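Local coordinates for protein glutathione S-transferase enzyme with thioredoxin-like domain (Bradyrhizobium sp., PDB 4MF7) that probably catalyses the conjugation of glutathione to electrophilic substrates, using a thioredoxin-like N-terminal domain and a helical C-terminal domain, at residues K33-Q38 against K76-T81; Q44-P49 against E68-D73; W135-W140 against Y201-I206; Q194-A199 against P234-R239. All coordinates share one frame; numbering follows the deposited sequence.

From the N terminus, segment 33-38, which starts in the short helix 31-34, later meets 76-81 to close the wide loop of interaction 1. Within that loop lies interaction 2, where strand 43-47 takes up strand 67-71 after helix 53-63. The two contacts touch: Gln38 N meets Glu68 OE2, and His78 N meets Asp73 O. Both belong to the thioredoxin-like half. Interactions 3 and 4 follow in the helical half, on the other side of the chain's centre. They cross, the order being 135-140, 194-199, 201-206, 234-239, and are linked by Asp205 of interaction 3, whose OD1 meets Ile196 N and Trp236 NE1 of interaction 4. Interactions 2 and 3 stay about 11 Å apart at their nearest atoms.

Interaction 1: K33-Q38 against K76-T81; sequences KRWPAQ and KDHQKT
The backbones of 33-38, which leaves a short helix and runs on as loop, and 76-81, with a 3-10 turn at 78-80, stay well apart, the nearest CA atoms being those of Arg34 and Thr81 at 8.9 Å, and side chains bridge the interval. Trp35 sends the far end of its indole against His78: CZ2 lies 3.6 Å from His78 CB, which sits at the indole edge, near the ring plane. The two rings form an offset edge-to-face pair, the Trp35 edge toward the His78 face, with planes 77° apart. A water bridges the two rings, accepting from Trp35 NE1 at 3.2 Å and lying 2.6 Å from His78 ND1.

Arg34 reaches out beside it. With CG anti to the backbone N (chi1 -170°) and a bend at chi3, its guanidinium comes to lie under the Thr81 methyl, CG2 standing over the centre of one face, 3.6 Å from CZ. Its NE pairs with Glu83 in a salt bridge, which helps to hold the flat group in place. Thr81 is itself fixed, OG1 donating to His78 O at 2.8 Å while also accepting from Phe84 N as the N-cap of the next helix. The contact thus ties helix 31-34 to the start of helix 82-87, with Trp35 also packed on Tyr46 of strand 43-47 and on Ile72.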
# COMPACT_ATOMS: atom_id res chain seq x y z
N LYS A 33 12.64 25.35 0.19
CA LYS A 33 13.86 26.10 -0.14
C LYS A 33 14.33 25.77 -1.55
O LYS A 33 14.77 26.66 -2.26
CB LYS A 33 14.96 25.81 0.88
CG LYS A 33 14.59 26.27 2.28
CD LYS A 33 15.45 25.63 3.36
CE LYS A 33 16.86 26.20 3.36
NZ LYS A 33 17.72 25.46 4.31
N ARG A 34 14.19 24.51 -1.96
CA ARG A 34 14.53 24.09 -3.33
C ARG A 34 13.39 24.20 -4.36
O ARG A 34 13.66 24.46 -5.54
CB ARG A 34 15.08 22.67 -3.31
CG ARG A 34 15.68 22.25 -4.64
CD ARG A 34 16.48 20.97 -4.52
NE ARG A 34 17.75 21.12 -3.78
CZ ARG A 34 18.95 21.28 -4.33
NH1 ARG A 34 19.10 21.38 -5.65
NH2 ARG A 34 20.02 21.36 -3.55
N TRP A 35 12.15 23.96 -3.92
CA TRP A 35 10.96 24.12 -4.77
C TRP A 35 9.99 25.06 -4.08
O TRP A 35 9.07 24.62 -3.41
CB TRP A 35 10.28 22.76 -5.07
CG TRP A 35 11.14 21.87 -5.91
CD1 TRP A 35 11.25 21.88 -7.26
CD2 TRP A 35 12.03 20.86 -5.43
NE1 TRP A 35 12.15 20.94 -7.67
CE2 TRP A 35 12.66 20.30 -6.56
CE3 TRP A 35 12.37 20.37 -4.17
CZ2 TRP A 35 13.59 19.27 -6.47
CZ3 TRP A 35 13.30 19.36 -4.07
CH2 TRP A 35 13.88 18.80 -5.22
N PRO A 36 10.21 26.38 -4.25
CA PRO A 36 9.41 27.36 -3.50
C PRO A 36 7.93 27.32 -3.85
O PRO A 36 7.58 27.00 -4.98
CB PRO A 36 10.04 28.72 -3.91
CG PRO A 36 11.41 28.38 -4.37
CD PRO A 36 11.30 27.03 -5.01
N ALA A 37 7.10 27.62 -2.87
CA ALA A 37 5.67 27.69 -3.08
C ALA A 37 5.29 29.10 -3.57
O ALA A 37 5.43 30.06 -2.82
CB ALA A 37 4.95 27.40 -1.77
N GLN A 38 4.85 29.21 -4.82
CA GLN A 38 4.31 30.48 -5.36
C GLN A 38 2.92 30.78 -4.80
O GLN A 38 2.53 31.94 -4.74
CB GLN A 38 4.24 30.47 -6.90
CG GLN A 38 5.55 30.23 -7.62
CD GLN A 38 6.60 31.27 -7.28
OE1 GLN A 38 6.30 32.47 -7.16
NE2 GLN A 38 7.85 30.83 -7.11
N LYS A 76 18.97 14.77 -12.24
CA LYS A 76 19.96 15.55 -11.48
C LYS A 76 20.04 15.11 -10.02
O LYS A 76 20.62 15.82 -9.19
CB LYS A 76 19.63 17.04 -11.56
CG LYS A 76 19.69 17.59 -12.98
CD LYS A 76 19.48 19.09 -13.00
CE LYS A 76 19.55 19.62 -14.42
NZ LYS A 76 19.44 21.10 -14.45
N ASP A 77 19.47 13.94 -9.71
CA ASP A 77 19.41 13.41 -8.34
C ASP A 77 18.72 14.36 -7.33
O ASP A 77 19.06 14.38 -6.14
CB ASP A 77 20.82 13.02 -7.84
CG ASP A 77 21.35 11.76 -8.50
OD1 ASP A 77 20.73 11.25 -9.45
OD2 ASP A 77 22.41 11.28 -8.04
N HIS A 78 17.75 15.13 -7.80
CA HIS A 78 17.09 16.09 -6.90
C HIS A 78 16.29 15.40 -5.79
O HIS A 78 16.12 15.98 -4.73
CB HIS A 78 16.25 17.11 -7.66
CG HIS A 78 17.06 18.19 -8.33
ND1 HIS A 78 16.58 18.92 -9.39
CD2 HIS A 78 18.31 18.64 -8.08
CE1 HIS A 78 17.51 19.79 -9.77
NE2 HIS A 78 18.56 19.64 -8.99
N GLN A 79 15.83 14.17 -6.04
CA GLN A 79 15.20 13.35 -4.99
C GLN A 79 16.14 12.94 -3.84
O GLN A 79 15.68 12.51 -2.79
CB GLN A 79 14.54 12.09 -5.60
CG GLN A 79 15.45 10.87 -5.79
CD GLN A 79 16.33 10.96 -7.03
OE1 GLN A 79 16.47 12.02 -7.64
NE2 GLN A 79 16.92 9.83 -7.40
N LYS A 80 17.45 13.04 -4.06
CA LYS A 80 18.46 12.76 -3.03
C LYS A 80 18.96 14.00 -2.30
O LYS A 80 19.85 13.91 -1.46
CB LYS A 80 19.68 12.06 -3.65
CG LYS A 80 19.39 10.77 -4.40
CD LYS A 80 20.68 10.27 -5.07
CE LYS A 80 20.42 9.32 -6.23
NZ LYS A 80 20.41 7.89 -5.82
N THR A 81 18.40 15.17 -2.62
CA THR A 81 18.85 16.41 -1.98
C THR A 81 18.33 16.44 -0.55
O THR A 81 17.30 15.81 -0.26
CB THR A 81 18.35 17.67 -2.72
OG1 THR A 81 16.91 17.71 -2.70
CG2 THR A 81 18.88 17.68 -4.16
O HOH W 1 14.00 19.36 -9.68

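Interaction 2: Q44-P49 against E68-D73; sequences QLYSLP and EPHAID
Gln44 stands between two polar side chains of the neighbouring strand and bonds to both through its amide. Its OE1 accepts from His70 NE2 at 2.8 Å, the acceptor lying in the imidazole plane, and its NE2 donates to Glu68 OE1 at 3.0 Å. That carboxylate oxygen is met from above its plane, and the two flat groups are turned 82° against each other. The bend of the glutamine at chi2 (-69°) swings the amide across to the partner strand. Were the amide cut back to an alanine, His70 NE2 would probably lose its acceptor and the imidazole be freer to turn. Beyond this pair Tyr46 and His70 lie side by side, the rings only 15° from parallel but displaced so far that they hardly overlap, with Tyr46 CE1 3.7 Å from His70 CD2; Ile72 CD1 comes to the phenol's edge, 3.8 Å from Tyr46 CB.

The strands are the parallel pair of a beta-alpha-beta unit, strand 43-47, helix 53-63 and strand 67-71, as in the thioredoxin fold. Between these segments the ladder runs from Leu45 N to Glu68 O and His70 N to Leu45 O, then on through Ser47 N to His70 O and Ile72 N to Ser47 O. At its far end Leu48 CG lies 3.3 Å from Ile72 O.

Further out, Glu68 is held by Gln38 N at OE2 and by His39 N at OE1, and Gln44 NE2 also reaches Arg42 O. Leu45 turns to the other face, against Val56, Ser57 and Leu60 of helix 53-63, whereas Tyr46 packs on Phe84 and Leu87 of helix 82-87.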
# COMPACT_ATOMS: atom_id res chain seq x y z
N GLN A 44 0.89 21.58 -2.29
CA GLN A 44 2.10 21.49 -3.04
C GLN A 44 2.29 20.03 -3.43
O GLN A 44 2.22 19.15 -2.56
CB GLN A 44 3.30 21.97 -2.25
CG GLN A 44 3.14 23.37 -1.68
CD GLN A 44 3.14 24.43 -2.78
OE1 GLN A 44 4.10 24.55 -3.55
NE2 GLN A 44 2.07 25.17 -2.88
N LEU A 45 2.49 19.79 -4.72
CA LEU A 45 2.72 18.43 -5.25
C LEU A 45 4.16 18.32 -5.75
O LEU A 45 4.59 19.12 -6.59
CB LEU A 45 1.73 18.09 -6.37
CG LEU A 45 1.99 16.78 -7.11
CD1 LEU A 45 1.77 15.58 -6.18
CD2 LEU A 45 1.06 16.65 -8.31
N TYR A 46 4.91 17.34 -5.21
CA TYR A 46 6.29 17.11 -5.62
C TYR A 46 6.33 15.76 -6.30
O TYR A 46 6.18 14.74 -5.63
CB TYR A 46 7.24 17.16 -4.43
CG TYR A 46 7.04 18.38 -3.56
CD1 TYR A 46 7.67 19.59 -3.85
CD2 TYR A 46 6.17 18.34 -2.46
CE1 TYR A 46 7.43 20.72 -3.08
CE2 TYR A 46 5.95 19.46 -1.68
CZ TYR A 46 6.61 20.65 -2.00
OH TYR A 46 6.37 21.79 -1.25
N SER A 47 6.52 15.74 -7.62
CA SER A 47 6.22 14.55 -8.36
C SER A 47 6.83 14.53 -9.74
O SER A 47 7.60 15.41 -10.10
CB SER A 47 4.69 14.40 -8.44
OG SER A 47 4.32 13.09 -8.84
N LEU A 48 6.51 13.46 -10.46
CA LEU A 48 6.84 13.29 -11.88
C LEU A 48 5.69 12.49 -12.46
O LEU A 48 5.03 11.75 -11.72
CB LEU A 48 8.13 12.49 -12.06
CG LEU A 48 9.49 13.17 -11.95
CD1 LEU A 48 10.56 12.10 -12.18
CD2 LEU A 48 9.63 14.33 -12.92
N PRO A 49 5.41 12.64 -13.77
CA PRO A 49 4.28 11.95 -14.39
C PRO A 49 4.56 10.47 -14.68
O PRO A 49 4.37 10.00 -15.81
CB PRO A 49 4.02 12.77 -15.67
CG PRO A 49 5.36 13.31 -16.04
CD PRO A 49 6.07 13.56 -14.72
N GLU A 68 -0.32 23.10 -6.57
CA GLU A 68 0.86 23.62 -7.21
C GLU A 68 1.88 22.53 -7.45
O GLU A 68 2.54 22.11 -6.51
CB GLU A 68 1.47 24.72 -6.35
CG GLU A 68 2.64 25.45 -7.01
CD GLU A 68 3.16 26.60 -6.17
OE1 GLU A 68 2.47 27.02 -5.21
OE2 GLU A 68 4.26 27.07 -6.48
N PRO A 69 2.02 22.08 -8.73
CA PRO A 69 2.95 21.01 -9.02
C PRO A 69 4.40 21.44 -9.19
O PRO A 69 4.69 22.55 -9.67
CB PRO A 69 2.39 20.43 -10.32
CG PRO A 69 1.88 21.64 -11.03
CD PRO A 69 1.24 22.45 -9.93
N HIS A 70 5.31 20.57 -8.79
CA HIS A 70 6.75 20.75 -8.90
C HIS A 70 7.35 19.45 -9.41
O HIS A 70 7.26 18.43 -8.75
CB HIS A 70 7.39 21.12 -7.56
CG HIS A 70 6.79 22.32 -6.89
ND1 HIS A 70 7.18 23.61 -7.17
CD2 HIS A 70 5.80 22.42 -5.97
CE1 HIS A 70 6.48 24.45 -6.43
NE2 HIS A 70 5.62 23.75 -5.71
N ALA A 71 7.99 19.52 -10.57
CA ALA A 71 8.72 18.38 -11.12
C ALA A 71 10.00 18.17 -10.34
O ALA A 71 10.75 19.10 -10.10
CB ALA A 71 9.03 18.58 -12.60
N ILE A 72 10.24 16.93 -9.95
CA ILE A 72 11.42 16.55 -9.20
C ILE A 72 12.36 15.86 -10.19
O ILE A 72 12.04 14.80 -10.71
CB ILE A 72 11.02 15.63 -8.03
CG1 ILE A 72 9.99 16.33 -7.12
CG2 ILE A 72 12.23 15.21 -7.21
CD1 ILE A 72 10.41 17.64 -6.52
N ASP A 73 13.49 16.50 -10.48
CA ASP A 73 14.40 16.03 -11.54
C ASP A 73 15.30 14.90 -11.01
O ASP A 73 16.32 15.16 -10.35
CB ASP A 73 15.24 17.20 -12.08
CG ASP A 73 15.97 16.88 -13.39
OD1 ASP A 73 16.07 15.70 -13.78
OD2 ASP A 73 16.45 17.85 -14.03

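Interaction 3: W135-W140 against Y201-I206; sequences WQTLQW and YTIADI
A capping box starts helix 203-215 where it meets segment 135-140: Thr202 OG1 accepts from Ala204 N at 3.1 Å, and Asp205 OD2 accepts from Thr202 N at 3.0 Å, nearly straight at 171°. The Thr137 methyl packs against this cap, CG2 coming 3.6 Å from Thr202 OG1 and 3.8 Å from Ile203 CG1. A chi1 of -54° sends that methyl to the cap while Thr137 OG1 turns back to bond Arg133 O within its own helix. Beside it the CB atoms of Trp140 and Ala204 meet at 3.5 Å; the indole continues past them, toward Phe143 and helix 171-190. Leu138 CD2 adds a looser touch on Ile203 CD1 at 4.3 Å.

A valine in place of Thr202 is likely to leave Ala204 N without its capping acceptor and fray the first turn of the helix. Gln139 OE1 accepts from Phe110 N of the second subunit, so segment 135-140 also faces the dimer partner. No hydrogen bond crosses between the two segments: van der Waals contact, mostly of methyl and methylene groups, joins them, while the polar bonds of the box stay within 201-206 and set the helix start that Thr137 packs on.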
# COMPACT_ATOMS: atom_id res chain seq x y z
N TRP A 135 -13.86 -0.52 2.15
CA TRP A 135 -12.69 -1.33 2.50
C TRP A 135 -12.16 -2.05 1.28
O TRP A 135 -10.94 -2.09 1.06
CB TRP A 135 -13.00 -2.33 3.64
CG TRP A 135 -13.26 -1.64 4.89
CD1 TRP A 135 -14.44 -1.59 5.59
CD2 TRP A 135 -12.34 -0.85 5.62
NE1 TRP A 135 -14.30 -0.82 6.70
CE2 TRP A 135 -13.02 -0.35 6.76
CE3 TRP A 135 -10.99 -0.55 5.46
CZ2 TRP A 135 -12.39 0.44 7.68
CZ3 TRP A 135 -10.39 0.24 6.33
CH2 TRP A 135 -11.07 0.73 7.46
N GLN A 136 -13.05 -2.59 0.45
CA GLN A 136 -12.63 -3.31 -0.73
C GLN A 136 -11.89 -2.40 -1.70
O GLN A 136 -10.95 -2.83 -2.34
CB GLN A 136 -13.80 -3.97 -1.44
CG GLN A 136 -14.30 -5.22 -0.73
CD GLN A 136 -15.42 -5.88 -1.49
OE1 GLN A 136 -16.38 -5.21 -1.89
NE2 GLN A 136 -15.32 -7.18 -1.70
N THR A 137 -12.33 -1.14 -1.78
CA THR A 137 -11.64 -0.13 -2.63
C THR A 137 -10.14 -0.02 -2.30
O THR A 137 -9.30 0.05 -3.21
CB THR A 137 -12.29 1.26 -2.49
OG1 THR A 137 -13.71 1.13 -2.76
CG2 THR A 137 -11.63 2.26 -3.47
N LEU A 138 -9.80 -0.04 -1.02
CA LEU A 138 -8.41 0.09 -0.58
C LEU A 138 -7.48 -1.02 -1.07
O LEU A 138 -6.27 -0.80 -1.19
CB LEU A 138 -8.35 0.16 0.96
CG LEU A 138 -9.14 1.27 1.65
CD1 LEU A 138 -8.61 1.41 3.07
CD2 LEU A 138 -9.05 2.62 0.92
N GLN A 139 -8.05 -2.19 -1.37
CA GLN A 139 -7.27 -3.31 -1.86
C GLN A 139 -6.52 -2.92 -3.13
O GLN A 139 -5.45 -3.42 -3.38
CB GLN A 139 -8.15 -4.51 -2.16
CG GLN A 139 -8.92 -5.08 -0.97
CD GLN A 139 -9.93 -6.13 -1.36
OE1 GLN A 139 -10.00 -7.22 -0.77
NE2 GLN A 139 -10.75 -5.82 -2.38
N TRP A 140 -7.11 -2.03 -3.93
CA TRP A 140 -6.58 -1.68 -5.27
C TRP A 140 -5.54 -0.59 -5.27
O TRP A 140 -5.02 -0.29 -6.33
CB TRP A 140 -7.75 -1.30 -6.18
CG TRP A 140 -8.66 -2.43 -6.32
CD1 TRP A 140 -9.78 -2.72 -5.55
CD2 TRP A 140 -8.54 -3.50 -7.25
NE1 TRP A 140 -10.32 -3.91 -5.93
CE2 TRP A 140 -9.59 -4.41 -6.99
CE3 TRP A 140 -7.63 -3.80 -8.28
CZ2 TRP A 140 -9.77 -5.58 -7.72
CZ3 TRP A 140 -7.81 -4.97 -9.03
CH2 TRP A 140 -8.88 -5.85 -8.73
N TYR A 201 -16.96 5.31 -9.72
CA TYR A 201 -15.57 5.64 -10.04
C TYR A 201 -14.87 6.07 -8.77
O TYR A 201 -15.32 6.99 -8.04
CB TYR A 201 -15.52 6.73 -11.11
CG TYR A 201 -14.17 7.26 -11.50
CD1 TYR A 201 -13.42 6.63 -12.45
CD2 TYR A 201 -13.69 8.47 -10.98
CE1 TYR A 201 -12.21 7.13 -12.88
CE2 TYR A 201 -12.47 8.98 -11.39
CZ TYR A 201 -11.73 8.31 -12.35
OH TYR A 201 -10.54 8.81 -12.79
N THR A 202 -13.73 5.42 -8.49
CA THR A 202 -13.10 5.60 -7.19
C THR A 202 -11.59 5.76 -7.28
O THR A 202 -11.00 5.66 -8.36
CB THR A 202 -13.36 4.38 -6.24
OG1 THR A 202 -12.72 3.21 -6.75
CG2 THR A 202 -14.87 4.12 -6.00
N ILE A 203 -10.97 6.00 -6.13
CA ILE A 203 -9.52 5.97 -6.02
C ILE A 203 -8.88 4.66 -6.54
O ILE A 203 -7.70 4.66 -6.91
CB ILE A 203 -9.00 6.35 -4.61
CG1 ILE A 203 -9.50 5.39 -3.49
CG2 ILE A 203 -9.28 7.78 -4.29
CD1 ILE A 203 -8.90 5.70 -2.13
N ALA A 204 -9.64 3.56 -6.59
CA ALA A 204 -9.15 2.31 -7.22
C ALA A 204 -8.81 2.48 -8.71
O ALA A 204 -7.77 2.03 -9.16
CB ALA A 204 -10.12 1.15 -7.04
N ASP A 205 -9.71 3.10 -9.48
CA ASP A 205 -9.46 3.41 -10.90
C ASP A 205 -8.34 4.45 -11.05
O ASP A 205 -7.44 4.30 -11.90
CB ASP A 205 -10.75 3.89 -11.56
CG ASP A 205 -11.91 2.96 -11.27
OD1 ASP A 205 -11.98 1.87 -11.89
OD2 ASP A 205 -12.71 3.36 -10.40
N ILE A 206 -8.38 5.47 -10.19
CA ILE A 206 -7.39 6.54 -10.20
C ILE A 206 -6.01 5.96 -9.93
O ILE A 206 -5.03 6.43 -10.48
CB ILE A 206 -7.79 7.68 -9.22
CG1 ILE A 206 -9.10 8.34 -9.69
CG2 ILE A 206 -6.68 8.69 -9.00
CD1 ILE A 206 -9.72 9.24 -8.64

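Interaction 4: Q194-A199 against P234-R239; sequences QWIMDA and PAWLER
Trp195 lays its six-membered ring beside the indole of Trp236, CE3 3.6 Å from Trp236 CD1, with the planes 72° apart in an oblique meeting. Its far corner, CH2, touches Arg239 CB at 3.7 Å, so the indole packs on the aliphatic base of the arginine. Arg239 then doubles back with a bend at chi3 (-77°) to grip one backbone oxygen side-on: NE and NH1 donate to Gln194 O at 3.0 and 2.8 Å. The two nitrogens come to that oxygen from opposite faces of the carbonyl plane. The same oxygen lies at the edge of the Trp236 ring, 3.6 Å from CD1. Gln194 adds its CG, which rests over one face of the Trp195 indole and lies 3.7 Å from Arg239 NE.

A chi1 of 163° swings the Trp236 indole out on the side away from its own N, and its NE1 finds a partner in Asp205 OD1, which also accepts from Ile196 N. Ile196 CD1 makes a looser touch on Trp236 CZ2, at 4.2 Å. The contact therefore presses the turn between helices 171-190 and 203-215 onto helix 232-241, Trp236 also lying against Leu186 and Leu190 of the first and Thr208 and Leu209 of the second.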
# COMPACT_ATOMS: atom_id res chain seq x y z
N GLN A 194 -18.50 -1.40 -14.79
CA GLN A 194 -18.05 -0.17 -15.41
C GLN A 194 -16.67 0.25 -14.86
O GLN A 194 -15.74 0.53 -15.62
CB GLN A 194 -19.05 0.95 -15.15
CG GLN A 194 -18.69 2.28 -15.79
CD GLN A 194 -19.80 3.32 -15.62
OE1 GLN A 194 -20.69 3.17 -14.79
NE2 GLN A 194 -19.73 4.38 -16.40
N TRP A 195 -16.58 0.30 -13.54
CA TRP A 195 -15.32 0.65 -12.83
C TRP A 195 -14.92 -0.54 -11.92
O TRP A 195 -15.66 -1.50 -11.81
CB TRP A 195 -15.53 1.93 -12.02
CG TRP A 195 -15.97 3.14 -12.89
CD1 TRP A 195 -17.19 3.78 -12.85
CD2 TRP A 195 -15.21 3.80 -13.91
NE1 TRP A 195 -17.21 4.82 -13.77
CE2 TRP A 195 -16.01 4.83 -14.44
CE3 TRP A 195 -13.93 3.61 -14.44
CZ2 TRP A 195 -15.57 5.67 -15.46
CZ3 TRP A 195 -13.49 4.46 -15.46
CH2 TRP A 195 -14.31 5.48 -15.94
N ILE A 196 -13.74 -0.46 -11.28
CA ILE A 196 -13.30 -1.53 -10.41
C ILE A 196 -14.36 -1.79 -9.32
O ILE A 196 -14.59 -2.94 -8.98
CB ILE A 196 -11.90 -1.21 -9.83
CG1 ILE A 196 -10.85 -1.38 -10.94
CG2 ILE A 196 -11.59 -2.08 -8.61
CD1 ILE A 196 -9.53 -0.75 -10.62
N MET A 197 -14.99 -0.72 -8.83
CA MET A 197 -16.05 -0.81 -7.82
C MET A 197 -17.43 -0.56 -8.46
O MET A 197 -18.25 0.22 -7.96
CB MET A 197 -15.79 0.14 -6.68
CG MET A 197 -14.43 -0.01 -6.03
SD MET A 197 -14.04 -1.68 -5.47
CE MET A 197 -15.30 -1.94 -4.19
N ASP A 198 -17.66 -1.24 -9.57
CA ASP A 198 -18.97 -1.27 -10.24
C ASP A 198 -19.34 0.09 -10.77
O ASP A 198 -18.60 0.65 -11.60
CB ASP A 198 -20.04 -1.86 -9.31
CG ASP A 198 -19.82 -3.33 -9.08
OD1 ASP A 198 -20.28 -4.14 -9.91
OD2 ASP A 198 -19.18 -3.66 -8.08
N ALA A 199 -20.47 0.64 -10.32
CA ALA A 199 -20.95 1.91 -10.87
C ALA A 199 -20.17 3.09 -10.37
O ALA A 199 -20.25 4.17 -10.93
CB ALA A 199 -22.45 2.10 -10.57
N PRO A 234 -9.44 -3.08 -21.87
CA PRO A 234 -9.43 -2.04 -22.92
C PRO A 234 -10.60 -1.07 -22.86
O PRO A 234 -10.43 0.14 -23.01
CB PRO A 234 -9.43 -2.86 -24.23
CG PRO A 234 -8.80 -4.14 -23.86
CD PRO A 234 -9.18 -4.41 -22.42
N ALA A 235 -11.80 -1.60 -22.60
CA ALA A 235 -12.99 -0.76 -22.50
C ALA A 235 -12.95 0.16 -21.27
O ALA A 235 -13.25 1.34 -21.36
CB ALA A 235 -14.23 -1.64 -22.46
N TRP A 236 -12.55 -0.38 -20.13
CA TRP A 236 -12.39 0.43 -18.94
C TRP A 236 -11.30 1.51 -19.14
O TRP A 236 -11.49 2.65 -18.74
CB TRP A 236 -12.05 -0.49 -17.76
CG TRP A 236 -11.47 0.14 -16.55
CD1 TRP A 236 -12.13 0.64 -15.49
CD2 TRP A 236 -10.06 0.18 -16.22
NE1 TRP A 236 -11.22 1.05 -14.51
CE2 TRP A 236 -9.95 0.78 -14.96
CE3 TRP A 236 -8.89 -0.19 -16.91
CZ2 TRP A 236 -8.71 1.01 -14.34
CZ3 TRP A 236 -7.64 0.01 -16.29
CH2 TRP A 236 -7.58 0.63 -15.02
N LEU A 237 -10.18 1.15 -19.77
CA LEU A 237 -9.11 2.13 -20.00
C LEU A 237 -9.64 3.28 -20.85
O LEU A 237 -9.37 4.45 -20.56
CB LEU A 237 -7.90 1.49 -20.66
CG LEU A 237 -6.68 2.43 -20.91
CD1 LEU A 237 -6.12 3.03 -19.61
CD2 LEU A 237 -5.58 1.67 -21.66
N GLU A 238 -10.41 2.94 -21.89
CA GLU A 238 -11.07 3.94 -22.75
C GLU A 238 -12.00 4.84 -21.97
O GLU A 238 -11.97 6.05 -22.14
CB GLU A 238 -11.92 3.24 -23.84
CG GLU A 238 -11.39 3.32 -25.26
CD GLU A 238 -12.52 3.31 -26.28
OE1 GLU A 238 -12.32 3.81 -27.40
OE2 GLU A 238 -13.63 2.81 -25.98
N ARG A 239 -12.81 4.27 -21.08
CA ARG A 239 -13.70 5.06 -20.24
C ARG A 239 -12.89 6.03 -19.36
O ARG A 239 -13.23 7.20 -19.21
CB ARG A 239 -14.57 4.19 -19.35
CG ARG A 239 -15.66 3.40 -20.07
CD ARG A 239 -16.65 2.80 -19.08
NE ARG A 239 -16.14 1.61 -18.40
CZ ARG A 239 -16.07 0.39 -18.94
NH1 ARG A 239 -15.60 -0.61 -18.22
NH2 ARG A 239 -16.47 0.17 -20.20